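Local coordinates for uracil-DNA glycosylase (Epstein-Barr virus, PDB 6LYJ), which belongs to the uracil-DNA glycosylase superfamily, compact alpha/beta proteins built on a central parallel beta sheet with helices packed around it, at residues Ala75-Pro80 / Cys136-Ala141; Ile151-Lys156 / Gly160-Ile165; Lys205-Thr210 / Asn240-Glu245. One frame throughout, in Å; residues are numbered along the deposited sequence.

Interaction 1: Ala75-Pro80 / Cys136-Ala141; sequences ARFCDP and CLDAWA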
loop_
_atom_site.group_PDB
_atom_site.type_symbol
_atom_site.label_atom_id
_atom_site.label_comp_id
_atom_site.label_asym_id
_atom_site.label_seq_id
_atom_site.Cartn_x
_atom_site.Cartn_y
_atom_site.Cartn_z
ATOM N N ALA A 75 8.543 10.615 -9.602
ATOM C CA ALA A 75 9.875 11.175 -9.758
ATOM C C ALA A 75 9.877 12.624 -10.226
ATOM O O ALA A 75 10.953 13.211 -10.353
ATOM C CB ALA A 75 10.685 10.319 -10.738
ATOM N N ARG A 76 8.711 13.215 -10.490
ATOM C CA ARG A 76 8.640 14.512 -11.155
ATOM C C ARG A 76 8.289 15.677 -10.231
ATOM O O ARG A 76 8.113 16.794 -10.723
ATOM C CB ARG A 76 7.638 14.461 -12.311
ATOM C CG ARG A 76 7.996 13.465 -13.410
ATOM C CD ARG A 76 7.203 13.733 -14.689
ATOM N NE ARG A 76 5.786 13.392 -14.571
ATOM C CZ ARG A 76 5.250 12.267 -15.030
ATOM N NH1 ARG A 76 6.013 11.370 -15.640
ATOM N NH2 ARG A 76 3.949 12.040 -14.887
ATOM N N PHE A 77 8.206 15.470 -8.916
ATOM C CA PHE A 77 7.732 16.542 -8.045
ATOM C C PHE A 77 8.845 17.299 -7.332
ATOM O O PHE A 77 8.579 18.365 -6.768
ATOM C CB PHE A 77 6.767 15.995 -6.982
ATOM C CG PHE A 77 5.408 15.633 -7.508
ATOM C CD1 PHE A 77 5.183 14.411 -8.117
ATOM C CD2 PHE A 77 4.344 16.517 -7.374
ATOM C CE1 PHE A 77 3.926 14.078 -8.591
ATOM C CE2 PHE A 77 3.086 16.193 -7.850
ATOM C CZ PHE A 77 2.876 14.972 -8.460
ATOM N N CYS A 78 10.077 16.801 -7.362
ATOM C CA CYS A 78 11.182 17.517 -6.744
ATOM C C CYS A 78 12.479 16.969 -7.310
ATOM O O CYS A 78 12.512 15.884 -7.897
ATOM C CB CYS A 78 11.168 17.390 -5.215
ATOM S SG CYS A 78 11.618 15.756 -4.593
ATOM N N ASP A 79 13.554 17.720 -7.100
ATOM C CA ASP A 79 14.857 17.219 -7.486
ATOM C C ASP A 79 15.220 16.055 -6.570
ATOM O O ASP A 79 14.953 16.113 -5.366
ATOM C CB ASP A 79 15.916 18.313 -7.366
ATOM C CG ASP A 79 15.622 19.512 -8.246
ATOM O OD1 ASP A 79 14.670 19.447 -9.050
ATOM O OD2 ASP A 79 16.348 20.522 -8.132
ATOM N N PRO A 80 15.819 14.990 -7.103
ATOM C CA PRO A 80 16.157 13.850 -6.237
ATOM C C PRO A 80 17.117 14.217 -5.120
ATOM O O PRO A 80 17.038 13.633 -4.032
ATOM C CB PRO A 80 16.767 12.830 -7.213
ATOM C CG PRO A 80 17.047 13.591 -8.476
ATOM C CD PRO A 80 16.044 14.696 -8.527
ATOM N N CYS A 136 -4.962 13.298 -2.319
ATOM C CA CYS A 136 -3.894 13.885 -3.120
ATOM C C CYS A 136 -2.703 14.222 -2.235
ATOM O O CYS A 136 -2.806 15.083 -1.354
ATOM C CB CYS A 136 -4.383 15.142 -3.835
ATOM S SG CYS A 136 -5.705 14.849 -5.014
ATOM N N LEU A 137 -1.578 13.551 -2.469
ATOM C CA LEU A 137 -0.364 13.765 -1.691
ATOM C C LEU A 137 0.660 14.609 -2.444
ATOM O O LEU A 137 1.843 14.601 -2.084
ATOM C CB LEU A 137 0.243 12.423 -1.277
ATOM C CG LEU A 137 -0.695 11.524 -0.465
ATOM C CD1 LEU A 137 -0.055 10.175 -0.156
ATOM C CD2 LEU A 137 -1.115 12.238 0.818
ATOM N N ASP A 138 0.220 15.350 -3.469
ATOM C CA ASP A 138 1.150 16.107 -4.305
ATOM C C ASP A 138 2.007 17.068 -3.487
ATOM O O ASP A 138 3.198 17.228 -3.768
ATOM C CB ASP A 138 0.394 16.886 -5.385
ATOM C CG ASP A 138 -0.407 15.988 -6.310
ATOM O OD1 ASP A 138 -0.600 14.801 -5.979
ATOM O OD2 ASP A 138 -0.806 16.461 -7.393
ATOM N N ALA A 139 1.418 17.737 -2.491
ATOM C CA ALA A 139 2.170 18.719 -1.707
ATOM C C ALA A 139 3.301 18.064 -0.912
ATOM O O ALA A 139 4.401 18.630 -0.791
ATOM C CB ALA A 139 1.224 19.483 -0.780
ATOM N N TRP A 140 3.065 16.849 -0.403
ATOM C CA TRP A 140 4.153 16.090 0.204
ATOM C C TRP A 140 5.262 15.838 -0.802
ATOM O O TRP A 140 6.443 16.071 -0.513
ATOM C CB TRP A 140 3.656 14.743 0.726
ATOM C CG TRP A 140 2.668 14.770 1.829
ATOM C CD1 TRP A 140 2.079 15.863 2.389
ATOM C CD2 TRP A 140 2.155 13.629 2.531
ATOM N NE1 TRP A 140 1.220 15.474 3.391
ATOM C CE2 TRP A 140 1.252 14.106 3.496
ATOM C CE3 TRP A 140 2.375 12.247 2.431
ATOM C CZ2 TRP A 140 0.562 13.254 4.359
ATOM C CZ3 TRP A 140 1.688 11.400 3.291
ATOM C CH2 TRP A 140 0.792 11.910 4.243
ATOM N N ALA A 141 4.899 15.353 -1.995
ATOM C CA ALA A 141 5.914 15.043 -2.994
ATOM C C ALA A 141 6.704 16.286 -3.374
ATOM O O ALA A 141 7.932 16.234 -3.515
ATOM C CB ALA A 141 5.258 14.421 -4.227
#
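F77 carries the apolar part of this contact by resting on A141. The methyl of A141 nestles into the bend where the phenylalanine side chain becomes a ring: CB of A141 lies 3.5 Å from CG of F77 and about as close to CB of F77. Alanine suits the place because its single carbon allows the chain of 75-80 to draw close, with the CA atoms of F77 and A141 5.6 Å apart. The far rim of the ring runs along D138, where CE2 of F77 stands 3.7 Å from CB of D138. With CG of F77 anti to its own carbonyl carbon (chi1 -74°), the ring reaches D138 as well as A141, which lie three residues apart on the short helix 138-142; a phenylalanine is long and flat enough to cover the one and still touch the other. The loop leading to strand 85-89 of the central parallel sheet is thus laid against that helix. L137 is its N-cap, and its carbonyl O accepts the backbone N of A141 at 3.1 Å. A polar group also borders the ring: the carboxylate of D138 is turned 61° from the plane of F77, with OD2 of D138 3.9 Å from CE2 of F77, a van der Waals neighbour. The contact of C78 is looser, its CB 3.8 Å from the carbonyl O of A141. Beyond the two segments, L101 also touches F77.

Interaction 2: Ile151-Lys156 / Gly160-Ile165; sequences ILTVQK and GSHADI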
loop_
_atom_site.group_PDB
_atom_site.type_symbol
_atom_site.label_atom_id
_atom_site.label_comp_id
_atom_site.label_asym_id
_atom_site.label_seq_id
_atom_site.Cartn_x
_atom_site.Cartn_y
_atom_site.Cartn_z
ATOM N N ILE A 151 6.605 -1.789 -6.948
ATOM C CA ILE A 151 6.142 -2.239 -8.257
ATOM C C ILE A 151 5.389 -1.083 -8.900
ATOM O O ILE A 151 4.481 -0.512 -8.284
ATOM C CB ILE A 151 5.250 -3.490 -8.149
ATOM C CG1 ILE A 151 5.932 -4.587 -7.328
ATOM C CG2 ILE A 151 4.874 -4.009 -9.529
ATOM C CD1 ILE A 151 7.294 -5.001 -7.868
ATOM N N LEU A 152 5.764 -0.726 -10.128
ATOM C CA LEU A 152 5.302 0.535 -10.698
ATOM C C LEU A 152 4.103 0.389 -11.630
ATOM O O LEU A 152 3.507 1.406 -11.998
ATOM C CB LEU A 152 6.447 1.239 -11.444
ATOM C CG LEU A 152 7.591 1.731 -10.551
ATOM C CD1 LEU A 152 8.697 2.394 -11.363
ATOM C CD2 LEU A 152 7.074 2.671 -9.475
ATOM N N THR A 153 3.730 -0.832 -12.013
ATOM C CA THR A 153 2.552 -1.044 -12.841
ATOM C C THR A 153 1.748 -2.216 -12.290
ATOM O O THR A 153 2.229 -2.990 -11.459
ATOM C CB THR A 153 2.930 -1.289 -14.316
ATOM O OG1 THR A 153 3.868 -2.368 -14.401
ATOM C CG2 THR A 153 3.542 -0.032 -14.937
ATOM N N VAL A 154 0.503 -2.327 -12.751
ATOM C CA VAL A 154 -0.367 -3.432 -12.362
ATOM C C VAL A 154 -1.445 -3.594 -13.429
ATOM O O VAL A 154 -1.926 -2.610 -13.998
ATOM C CB VAL A 154 -0.972 -3.199 -10.955
ATOM C CG1 VAL A 154 -1.903 -1.985 -10.950
ATOM C CG2 VAL A 154 -1.685 -4.449 -10.457
ATOM N N GLN A 155 -1.819 -4.843 -13.703
ATOM C CA GLN A 155 -2.951 -5.105 -14.581
ATOM C C GLN A 155 -4.256 -4.860 -13.830
ATOM O O GLN A 155 -4.370 -5.172 -12.641
ATOM C CB GLN A 155 -2.906 -6.537 -15.119
ATOM C CG GLN A 155 -3.993 -6.838 -16.150
ATOM C CD GLN A 155 -3.987 -8.279 -16.634
ATOM O OE1 GLN A 155 -2.932 -8.903 -16.764
ATOM N NE2 GLN A 155 -5.171 -8.811 -16.912
ATOM N N LYS A 156 -5.224 -4.267 -14.526
ATOM C CA LYS A 156 -6.530 -3.971 -13.945
ATOM C C LYS A 156 -7.112 -5.176 -13.215
ATOM O O LYS A 156 -7.183 -6.277 -13.762
ATOM C CB LYS A 156 -7.489 -3.515 -15.045
ATOM C CG LYS A 156 -8.948 -3.466 -14.624
ATOM C CD LYS A 156 -9.837 -3.111 -15.802
ATOM C CE LYS A 156 -11.311 -3.240 -15.446
ATOM N NZ LYS A 156 -12.177 -3.136 -16.654
ATOM N N GLY A 160 -0.582 -7.518 -7.786
ATOM C CA GLY A 160 0.618 -8.322 -7.888
ATOM C C GLY A 160 0.896 -8.899 -9.259
ATOM O O GLY A 160 1.877 -9.638 -9.411
ATOM N N SER A 161 0.070 -8.590 -10.261
ATOM C CA SER A 161 0.216 -9.202 -11.575
ATOM C C SER A 161 1.513 -8.801 -12.263
ATOM O O SER A 161 2.010 -9.556 -13.105
ATOM C CB SER A 161 -0.978 -8.835 -12.458
ATOM O OG SER A 161 -1.188 -7.431 -12.470
ATOM N N HIS A 162 2.092 -7.656 -11.908
ATOM C CA HIS A 162 3.372 -7.241 -12.469
ATOM C C HIS A 162 4.498 -7.313 -11.443
ATOM O O HIS A 162 5.510 -6.618 -11.587
ATOM C CB HIS A 162 3.261 -5.829 -13.043
ATOM C CG HIS A 162 2.413 -5.743 -14.272
ATOM N ND1 HIS A 162 2.247 -4.572 -14.982
ATOM C CD2 HIS A 162 1.681 -6.681 -14.918
ATOM C CE1 HIS A 162 1.452 -4.794 -16.013
ATOM N NE2 HIS A 162 1.092 -6.065 -15.995
ATOM N N ALA A 163 4.340 -8.140 -10.407
ATOM C CA ALA A 163 5.353 -8.245 -9.362
ATOM C C ALA A 163 6.661 -8.866 -9.844
ATOM O O ALA A 163 7.689 -8.687 -9.186
ATOM C CB ALA A 163 4.809 -9.051 -8.179
ATOM N N ASP A 164 6.657 -9.596 -10.963
ATOM C CA ASP A 164 7.840 -10.341 -11.382
ATOM C C ASP A 164 8.347 -9.941 -12.763
ATOM O O ASP A 164 9.069 -10.716 -13.397
ATOM C CB ASP A 164 7.559 -11.846 -11.349
ATOM C CG ASP A 164 7.325 -12.364 -9.945
ATOM O OD1 ASP A 164 8.111 -12.013 -9.040
ATOM O OD2 ASP A 164 6.348 -13.118 -9.745
ATOM N N ILE A 165 7.991 -8.756 -13.257
ATOM C CA ILE A 165 8.433 -8.351 -14.585
ATOM C C ILE A 165 9.688 -7.496 -14.544
ATOM O O ILE A 165 10.172 -7.064 -15.600
ATOM C CB ILE A 165 7.304 -7.628 -15.342
ATOM C CG1 ILE A 165 6.995 -6.288 -14.683
ATOM C CG2 ILE A 165 6.065 -8.513 -15.393
ATOM C CD1 ILE A 165 6.003 -5.465 -15.454
HETATM O O HOH W 1 1.482 -5.482 -10.194
HETATM O O HOH W 2 -0.409 -7.674 -17.539
#
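H162, shared by two overlapping type I beta turns, G160 to A163 and H162 to I165, lays its imidazole against 151-156, which includes the short strand 154-155. One face of the ring lies over backbone: the amide N of Q155 sits 3.9 Å above its plane, over the centre, while CA of V154 is offset toward the rim. At the edge, ND1 of H162 is hydrogen-bonded to OG1 of T153 at 2.8 Å. That threonine oxygen sits between its backbone N and carbonyl carbon (chi1 54°), which directs it to the ring, and it is also bonded to NE1 of W167, so a second partner helps fix its position. Histidine suits the place as a flat ring whose two nitrogens meet this hydroxyl and a water. S161 meets Q155 with its hydroxyl: OG accepts the N-H of Q155 at 2.9 Å (153° at the hydrogen) and is bonded as well to the carbonyl O of K158; a small hydroxyl is well suited to joining two backbone groups. I151 sets its CG2 methyl against the backbone of H162, 3.4 Å from the carbonyl O of H162, a van der Waals contact. G160 opens the first turn with a positive phi (77°), a conformation glycine adopts easily. Two waters bridge the segments: one donates to the carbonyl O of T153 and accepts the N-H of H162, and another lies 2.7 Å from NE2 of H162 and donates to OE1 of Q155 at 2.9 Å.

Interaction 3: Lys205-Thr210 / Asn240-Glu245; sequences KHLVLT and NNFLRE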
loop_
_atom_site.group_PDB
_atom_site.type_symbol
_atom_site.label_atom_id
_atom_site.label_comp_id
_atom_site.label_asym_id
_atom_site.label_seq_id
_atom_site.Cartn_x
_atom_site.Cartn_y
_atom_site.Cartn_z
ATOM N N LYS A 205 23.550 6.459 8.437
ATOM C CA LYS A 205 23.287 7.758 7.827
ATOM C C LYS A 205 21.841 8.182 8.040
ATOM O O LYS A 205 21.567 9.349 8.342
ATOM C CB LYS A 205 23.588 7.724 6.329
ATOM C CG LYS A 205 25.027 7.474 5.945
ATOM C CD LYS A 205 25.133 7.346 4.431
ATOM C CE LYS A 205 24.802 8.664 3.747
ATOM N NZ LYS A 205 24.996 8.612 2.270
ATOM N N HIS A 206 20.907 7.253 7.869
ATOM C CA HIS A 206 19.507 7.583 7.677
ATOM C C HIS A 206 18.656 7.038 8.816
ATOM O O HIS A 206 19.015 6.057 9.476
ATOM C CB HIS A 206 19.011 7.044 6.332
ATOM C CG HIS A 206 19.844 7.485 5.171
ATOM N ND1 HIS A 206 20.066 8.814 4.879
ATOM C CD2 HIS A 206 20.525 6.776 4.240
ATOM C CE1 HIS A 206 20.839 8.905 3.811
ATOM N NE2 HIS A 206 21.133 7.683 3.404
ATOM N N LEU A 207 17.521 7.692 9.034
ATOM C CA LEU A 207 16.543 7.248 10.014
ATOM C C LEU A 207 15.597 6.269 9.333
ATOM O O LEU A 207 14.893 6.634 8.385
ATOM C CB LEU A 207 15.772 8.433 10.588
ATOM C CG LEU A 207 14.670 8.092 11.587
ATOM C CD1 LEU A 207 15.259 7.324 12.762
ATOM C CD2 LEU A 207 13.957 9.351 12.061
ATOM N N VAL A 208 15.582 5.030 9.806
ATOM C CA VAL A 208 14.706 4.005 9.255
ATOM C C VAL A 208 13.598 3.758 10.268
ATOM O O VAL A 208 13.843 3.231 11.360
ATOM C CB VAL A 208 15.476 2.719 8.930
ATOM C CG1 VAL A 208 14.534 1.662 8.366
ATOM C CG2 VAL A 208 16.607 3.025 7.956
ATOM N N LEU A 209 12.382 4.160 9.914
ATOM C CA LEU A 209 11.213 4.008 10.768
ATOM C C LEU A 209 10.381 2.832 10.275
ATOM O O LEU A 209 10.039 2.761 9.089
ATOM C CB LEU A 209 10.373 5.287 10.774
ATOM C CG LEU A 209 11.094 6.570 11.201
ATOM C CD1 LEU A 209 10.232 7.794 10.936
ATOM C CD2 LEU A 209 11.467 6.491 12.675
ATOM N N THR A 210 10.062 1.913 11.181
ATOM C CA THR A 210 9.297 0.725 10.839
ATOM C C THR A 210 8.094 0.605 11.760
ATOM O O THR A 210 8.119 1.057 12.909
ATOM C CB THR A 210 10.140 -0.554 10.943
ATOM O OG1 THR A 210 10.514 -0.764 12.308
ATOM C CG2 THR A 210 11.395 -0.448 10.088
ATOM N N ASN A 240 10.181 14.643 11.172
ATOM C CA ASN A 240 10.496 16.070 11.223
ATOM C C ASN A 240 11.550 16.387 12.283
ATOM O O ASN A 240 12.370 17.290 12.080
ATOM C CB ASN A 240 9.233 16.895 11.463
ATOM C CG ASN A 240 8.538 17.284 10.168
ATOM O OD1 ASN A 240 9.142 17.242 9.094
ATOM N ND2 ASN A 240 7.273 17.678 10.265
ATOM N N ASN A 241 11.551 15.670 13.412
ATOM C CA ASN A 241 12.622 15.851 14.392
ATOM C C ASN A 241 13.980 15.546 13.777
ATOM O O ASN A 241 14.952 16.284 13.984
ATOM C CB ASN A 241 12.389 14.972 15.623
ATOM C CG ASN A 241 11.185 15.404 16.433
ATOM O OD1 ASN A 241 10.672 16.511 16.265
ATOM N ND2 ASN A 241 10.742 14.539 17.338
ATOM N N PHE A 242 14.061 14.455 13.012
ATOM C CA PHE A 242 15.311 14.107 12.348
ATOM C C PHE A 242 15.733 15.208 11.387
ATOM O O PHE A 242 16.883 15.662 11.409
ATOM C CB PHE A 242 15.156 12.771 11.620
ATOM C CG PHE A 242 16.368 12.350 10.840
ATOM C CD1 PHE A 242 17.422 11.704 11.470
ATOM C CD2 PHE A 242 16.443 12.569 9.471
ATOM C CE1 PHE A 242 18.539 11.302 10.752
ATOM C CE2 PHE A 242 17.554 12.165 8.749
ATOM C CZ PHE A 242 18.603 11.530 9.390
ATOM N N LEU A 243 14.795 15.675 10.557
ATOM C CA LEU A 243 15.128 16.707 9.579
ATOM C C LEU A 243 15.622 17.971 10.273
ATOM O O LEU A 243 16.582 18.603 9.817
ATOM C CB LEU A 243 13.920 17.004 8.688
ATOM C CG LEU A 243 13.431 15.848 7.804
ATOM C CD1 LEU A 243 12.208 16.253 6.985
ATOM C CD2 LEU A 243 14.552 15.356 6.894
ATOM N N ARG A 244 14.980 18.353 11.379
ATOM C CA ARG A 244 15.421 19.530 12.119
ATOM C C ARG A 244 16.826 19.326 12.672
ATOM O O ARG A 244 17.671 20.226 12.598
ATOM C CB ARG A 244 14.454 19.846 13.260
ATOM C CG ARG A 244 14.846 21.102 14.035
ATOM C CD ARG A 244 13.793 21.537 15.050
ATOM N NE ARG A 244 13.425 20.468 15.975
ATOM C CZ ARG A 244 12.313 19.748 15.897
ATOM N NH1 ARG A 244 12.069 18.808 16.801
ATOM N NH2 ARG A 244 11.444 19.970 14.921
ATOM N N GLU A 245 17.092 18.138 13.224
ATOM C CA GLU A 245 18.417 17.832 13.758
ATOM C C GLU A 245 19.496 17.922 12.680
ATOM O O GLU A 245 20.625 18.342 12.958
ATOM C CB GLU A 245 18.402 16.444 14.400
ATOM C CG GLU A 245 19.763 15.908 14.807
ATOM C CD GLU A 245 19.724 14.425 15.126
ATOM O OE1 GLU A 245 20.704 13.722 14.801
ATOM O OE2 GLU A 245 18.710 13.961 15.690
#
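F242 leaves helix 235-245 toward L207, and its first side-chain atom already touches: CB of F242 is 3.7 Å from CD2 of L207. With CG anti to the backbone N (chi1 177°), the phenylalanine runs out past the leucine, and the two side chains lie alongside, running in opposite senses. CG of F242 then lies 4.0 Å from CB of L207, and CD1 of F242 comes slightly nearer to that same carbon, at 3.8 Å. CB of L207 therefore stands over the ring face in a CH-pi contact, 3.9 Å from the centroid of F242 and 17° off the ring normal. Farther on, CE1 of F242 is 4.0 Å from CB of L207. At the tip, CZ of F242 reaches the carbonyl O of K205 at 3.8 Å, met near the ring plane. This is helix-on-sheet packing at the outermost strand of the parallel sheet: L207 is tied by backbone hydrogen bonds to C185 and F187, and V186 in the neighbouring strand also touches F242. A flat aromatic suits the position because one face can cover a leucine while its edge borders a carbonyl. No hydrogen bond joins the two segments, so helix and strand are held here by dispersion and the CH-pi contact, with a probably slight electrostatic gain where the slightly electropositive C-H at CZ of F242 probably faces the carbonyl O of K205.

Reading from the N terminus, interaction 1 closes first: the loop of 75-80 meets helix 138-142, enclosing 55 residues that include strand 85-89 and helix 113-125. Interaction 2 follows as a tight local closure, with three residues between 151-156 and 160-165, the latter leading toward helix 167-181. Interaction 3 comes last: 29 residues separate 205-210 from 240-245, which join edge strand 207-211 to helix 235-245. The three are in series, so none nests in or crosses another. Interactions 2 and 3 lie on opposite sides of the chain's centre, their centres 31 Å apart, while interaction 1 is 22 Å and 19 Å from them, centre to centre.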